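Local coordinates for uncharacterized protein (Photobacterium profundum, PDB 3R87) that acts as a thioesterase of the hot-dog-fold 4-hydroxybenzoyl-CoA thioesterase family, hydrolysing thioester substrates, at the interface of chains A and B and the interface of chains A and C. Sequence-based numbering; all coordinates share one arbitrary frame. Chains: chain A/B/C, Putative uncharacterized protein.

Contact 1: the interface of chains A and B. Residues chain A 34, 38, 43, 46-47; chain B 12, 14-15, 72-73.
A:Glu38 and B:Phe72 meet tip to tip, carboxylate against ring edge, in this two-fold interface between two copies of a hot-dog thioesterase, probably part of its tetramer. The two planes stand 60° apart. OE2 of A:Glu38 lies in the plane of the phenyl ring, 3.4 Å from CE1 of B:Phe72, while OE1 is tilted above the rim. OE2 is also at the edge of the B:Tyr15 ring and in its plane. B:Tyr14 comes from another direction, its CD1 edge turned toward CD of A:Glu38. Three aromatic rims thus gather round one carboxylate, a setting that their positive edges would favour.

A:Glu34, one helical turn earlier in helix 28-41, approaches B:Tyr15 at about a right angle. Its OE2 is 3.5 Å from CD1 of B:Tyr15; the two glutamates meet at this atom, A:Glu38 in the ring plane and A:Glu34 from above the rim, their OE2 atoms 2.5 Å apart.

Behind the tip of B:Phe72 the ring runs along helix 43-53. A:Ala47 CB lies 3.9 Å from CD2 of B:Phe72, and A:Leu46 brushes CE2 with its CB. B:Ala73 sets its methyl over the rim of one face and also packs on the methyl of A:Ala47.

B:Gln12 stretches in from strand 7-12 with CG anti to the backbone N (chi1 -177°), which carries its amide to the helix start. NE2 gives a bent hydrogen bond of 3.0 Å to the hydroxyl OG of A:Ser43, out of the amide plane. The bond to water 1, 2.7 Å from OE1 of A:Glu38, is straighter (169° at H). Water 2 joins OG of A:Ser43 to the backbone O of B:Ala73.

Contact 2: the interface of chains A and C. Residues chain A 27, 30-31, 34, 37, 59; chain C 25-27, 30.
The imidazole of C:His26 is sandwiched between A:Val59 on one face and its own neighbour C:Pro27 on the other. Both C:His26 and C:Pro27 belong to the Tyr-His-Pro turn just before helix 28-41 in this 4-hydroxybenzoyl-CoA thioesterase family protein. CG2 of A:Val59 makes a CH-pi contact, 3.8 Å from the centroid of the C:His26 ring and displaced toward CE1. C:Pro27 puts CD over the ring centre, and this same methylene also covers a face of C:Tyr25, so the proline wedges between the two rings.

At the edge of the imidazole, in its plane, sits water 4, bonded to NE2 of C:His26 at 2.8 Å. The same water lies in the plane of the A:Arg37 guanidinium, gripped by both NH1 and NH2, and it reaches the backbone O of A:Leu30. Arginine and histidine face each other tip to tip, their planes 41° apart, with the water joining them; NE2 of C:His26 to NH2 of A:Arg37 is 4.1 Å, so the two do not bond directly. A bend at chi3 (-59°) turns the guanidinium so that one face rests on CA of A:Glu34.

C:Tyr25 crosses A:Lys31 at about a right angle. Its phenol OH lies 3.4 Å from CA of A:Lys31, while the extended lysine chain runs past CE2. Water 3 ties OH to OE1 of A:Glu34, 2.7 Å from each of these oxygens.

Nearer the two-fold, reciprocal greasy contacts take over. CB of A:Leu30 packs 3.8 Å from CG of C:Pro27, with A:Pro27 on C:Leu30 as its twin. Between these pairs the two leucines cross at about a right angle, and their CD1 methyls touch at 3.9 Å.

Contact 1: the interface of chains A and B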
# COMPACT_ATOMS: atom_id res chain seq x y z
N GLU A 34 -4.11 11.61 -5.86
CA GLU A 34 -5.25 10.95 -6.48
C GLU A 34 -6.53 11.24 -5.68
O GLU A 34 -7.56 11.59 -6.27
CB GLU A 34 -4.99 9.45 -6.62
CG GLU A 34 -5.94 8.75 -7.54
CD GLU A 34 -7.36 8.49 -6.96
OE1 GLU A 34 -7.50 8.25 -5.80
OE2 GLU A 34 -8.35 8.48 -7.73
N GLU A 38 -9.99 13.31 -6.91
CA GLU A 38 -11.36 12.78 -6.80
C GLU A 38 -12.29 13.75 -6.15
O GLU A 38 -13.44 13.87 -6.56
CB GLU A 38 -11.40 11.44 -6.06
CG GLU A 38 -10.65 10.31 -6.73
CD GLU A 38 -11.16 8.98 -6.28
OE1 GLU A 38 -12.30 8.84 -5.81
OE2 GLU A 38 -10.43 7.96 -6.45
N SER A 43 -16.28 12.06 -6.40
CA SER A 43 -16.06 10.64 -6.54
C SER A 43 -17.32 9.89 -6.97
O SER A 43 -17.22 8.87 -7.62
CB SER A 43 -15.55 10.11 -5.17
OG SER A 43 -16.35 10.58 -4.11
N LEU A 46 -17.31 9.98 -10.62
CA LEU A 46 -16.35 9.03 -11.15
C LEU A 46 -16.92 7.59 -11.10
O LEU A 46 -16.74 6.85 -12.03
CB LEU A 46 -15.06 9.07 -10.33
CG LEU A 46 -14.24 10.29 -10.52
CD1 LEU A 46 -13.06 10.28 -9.55
CD2 LEU A 46 -13.78 10.51 -11.96
N ALA A 47 -17.58 7.21 -10.00
CA ALA A 47 -18.11 5.88 -9.90
C ALA A 47 -19.23 5.70 -10.95
O ALA A 47 -19.26 4.60 -11.52
CB ALA A 47 -18.64 5.65 -8.51
N GLN B 12 -13.28 6.75 3.25
CA GLN B 12 -13.68 6.74 1.86
C GLN B 12 -12.79 5.78 1.07
O GLN B 12 -11.58 5.70 1.29
CB GLN B 12 -13.61 8.13 1.26
CG GLN B 12 -14.09 8.20 -0.15
CD GLN B 12 -14.47 9.54 -0.68
OE1 GLN B 12 -14.90 10.43 0.09
NE2 GLN B 12 -14.40 9.72 -1.96
N TYR B 14 -11.02 4.80 -2.27
CA TYR B 14 -10.43 5.42 -3.45
C TYR B 14 -9.83 4.33 -4.35
O TYR B 14 -9.85 3.14 -4.03
CB TYR B 14 -9.34 6.41 -3.03
CG TYR B 14 -9.83 7.52 -2.15
CD1 TYR B 14 -10.40 8.69 -2.72
CD2 TYR B 14 -9.67 7.48 -0.78
CE1 TYR B 14 -10.79 9.75 -1.90
CE2 TYR B 14 -10.09 8.53 0.03
CZ TYR B 14 -10.62 9.67 -0.54
OH TYR B 14 -10.99 10.71 0.27
N TYR B 15 -9.21 4.72 -5.47
CA TYR B 15 -8.57 3.75 -6.34
C TYR B 15 -7.48 2.95 -5.61
O TYR B 15 -7.27 1.78 -5.92
CB TYR B 15 -7.95 4.43 -7.57
CG TYR B 15 -8.90 4.57 -8.74
CD1 TYR B 15 -9.83 5.55 -8.83
CD2 TYR B 15 -8.82 3.67 -9.78
CE1 TYR B 15 -10.71 5.64 -9.96
CE2 TYR B 15 -9.67 3.76 -10.90
CZ TYR B 15 -10.62 4.70 -10.91
OH TYR B 15 -11.48 4.83 -12.01
N PHE B 72 -15.75 0.91 -4.56
CA PHE B 72 -15.22 2.24 -4.86
C PHE B 72 -16.22 3.33 -4.58
O PHE B 72 -17.41 3.22 -4.95
CB PHE B 72 -14.82 2.28 -6.34
CG PHE B 72 -14.37 3.64 -6.78
CD1 PHE B 72 -13.23 4.24 -6.26
CD2 PHE B 72 -15.09 4.32 -7.75
CE1 PHE B 72 -12.83 5.51 -6.65
CE2 PHE B 72 -14.67 5.61 -8.14
CZ PHE B 72 -13.56 6.18 -7.61
N ALA B 73 -15.72 4.39 -3.97
CA ALA B 73 -16.44 5.66 -3.72
C ALA B 73 -17.42 5.55 -2.57
O ALA B 73 -18.04 6.55 -2.22
CB ALA B 73 -17.08 6.22 -4.99
O HOH W 1 -13.73 7.64 -3.81
O HOH W 2 -18.38 9.07 -3.16

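Contact 2: the interface of chains A and C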
# COMPACT_ATOMS: atom_id res chain seq x y z
N PRO A 27 6.23 7.14 -2.61
CA PRO A 27 5.14 6.81 -3.53
C PRO A 27 3.78 7.16 -3.00
O PRO A 27 2.81 7.39 -3.75
CB PRO A 27 5.29 5.32 -3.77
CG PRO A 27 6.77 5.10 -3.57
CD PRO A 27 7.11 5.97 -2.37
N LEU A 30 1.64 10.29 -4.32
CA LEU A 30 0.77 10.21 -5.48
C LEU A 30 -0.59 9.67 -5.14
O LEU A 30 -1.59 10.02 -5.80
CB LEU A 30 1.36 9.44 -6.65
CG LEU A 30 2.31 10.19 -7.58
CD1 LEU A 30 3.10 9.04 -8.31
CD2 LEU A 30 1.60 11.25 -8.43
N LYS A 31 -0.68 8.82 -4.09
CA LYS A 31 -2.01 8.39 -3.63
C LYS A 31 -2.81 9.60 -3.11
O LYS A 31 -4.01 9.73 -3.40
CB LYS A 31 -1.88 7.36 -2.49
CG LYS A 31 -1.20 6.11 -2.90
CD LYS A 31 -1.03 5.14 -1.74
CE LYS A 31 -0.30 3.85 -2.21
NZ LYS A 31 -0.55 2.65 -1.32
N GLU A 34 -4.11 11.61 -5.86
CA GLU A 34 -5.25 10.95 -6.48
C GLU A 34 -6.53 11.24 -5.68
O GLU A 34 -7.56 11.59 -6.27
CB GLU A 34 -4.99 9.45 -6.62
CG GLU A 34 -5.94 8.75 -7.54
CD GLU A 34 -7.36 8.49 -6.96
OE1 GLU A 34 -7.50 8.25 -5.80
OE2 GLU A 34 -8.35 8.48 -7.73
N ARG A 37 -7.71 14.82 -6.32
CA ARG A 37 -8.37 14.99 -7.60
C ARG A 37 -9.78 14.45 -7.56
O ARG A 37 -10.70 15.05 -8.14
CB ARG A 37 -7.59 14.36 -8.74
CG ARG A 37 -6.24 14.97 -8.99
CD ARG A 37 -5.59 14.48 -10.28
NE ARG A 37 -5.39 13.02 -10.30
CZ ARG A 37 -4.33 12.40 -9.81
NH1 ARG A 37 -3.33 13.03 -9.25
NH2 ARG A 37 -4.26 11.05 -9.92
N VAL A 59 -3.46 8.82 -15.26
CA VAL A 59 -2.33 9.70 -15.24
C VAL A 59 -1.42 9.31 -16.38
O VAL A 59 -0.95 8.15 -16.44
CB VAL A 59 -1.62 9.65 -13.86
CG1 VAL A 59 -0.34 10.42 -13.90
CG2 VAL A 59 -2.53 10.18 -12.72
N TYR C 25 -2.29 0.12 -10.33
CA TYR C 25 -2.54 1.43 -9.77
C TYR C 25 -1.23 2.23 -9.84
O TYR C 25 -0.20 1.78 -9.29
CB TYR C 25 -3.07 1.21 -8.33
CG TYR C 25 -3.27 2.48 -7.56
CD1 TYR C 25 -4.12 3.45 -7.98
CD2 TYR C 25 -2.60 2.65 -6.33
CE1 TYR C 25 -4.25 4.66 -7.17
CE2 TYR C 25 -2.74 3.79 -5.56
CZ TYR C 25 -3.56 4.78 -6.03
OH TYR C 25 -3.62 5.97 -5.30
N HIS C 26 -1.25 3.41 -10.46
CA HIS C 26 0.00 4.05 -10.91
C HIS C 26 1.02 4.34 -9.83
O HIS C 26 2.22 4.24 -10.12
CB HIS C 26 -0.27 5.25 -11.81
CG HIS C 26 -0.82 6.45 -11.09
ND1 HIS C 26 -2.16 6.62 -10.86
CD2 HIS C 26 -0.21 7.51 -10.51
CE1 HIS C 26 -2.32 7.74 -10.15
NE2 HIS C 26 -1.17 8.32 -9.89
N PRO C 27 0.66 4.73 -8.59
CA PRO C 27 1.70 4.98 -7.59
C PRO C 27 2.57 3.78 -7.32
O PRO C 27 3.73 3.89 -6.89
CB PRO C 27 0.94 5.41 -6.36
CG PRO C 27 -0.31 6.03 -6.94
CD PRO C 27 -0.68 5.11 -8.08
N LEU C 30 6.34 3.47 -8.66
CA LEU C 30 7.48 4.00 -7.94
C LEU C 30 7.98 3.06 -6.88
O LEU C 30 9.18 3.06 -6.55
CB LEU C 30 7.24 5.38 -7.33
CG LEU C 30 7.43 6.59 -8.26
CD1 LEU C 30 6.64 7.73 -7.52
CD2 LEU C 30 8.89 6.83 -8.63
O HOH W 3 -6.08 6.48 -4.40
O HOH W 4 -1.72 10.68 -8.53

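Contact 1 and contact 2 lie about 13 Å apart, measured between the centres of their C-alpha atoms, and both draw on helix 28-41 of chain A. A:Glu34 belongs to both: both carboxylate oxygens lie against chain B, while OE1 also reaches chain C through a water. The helix is thus wedged between two neighbours, with helix 43-53 added in contact 1 and strand 56-66 in contact 2. Repeated across two different two-fold interfaces, the pair could build the deposited four-copy assembly. Tetramers are familiar in this family, although the structure alone does not prove this one in solution.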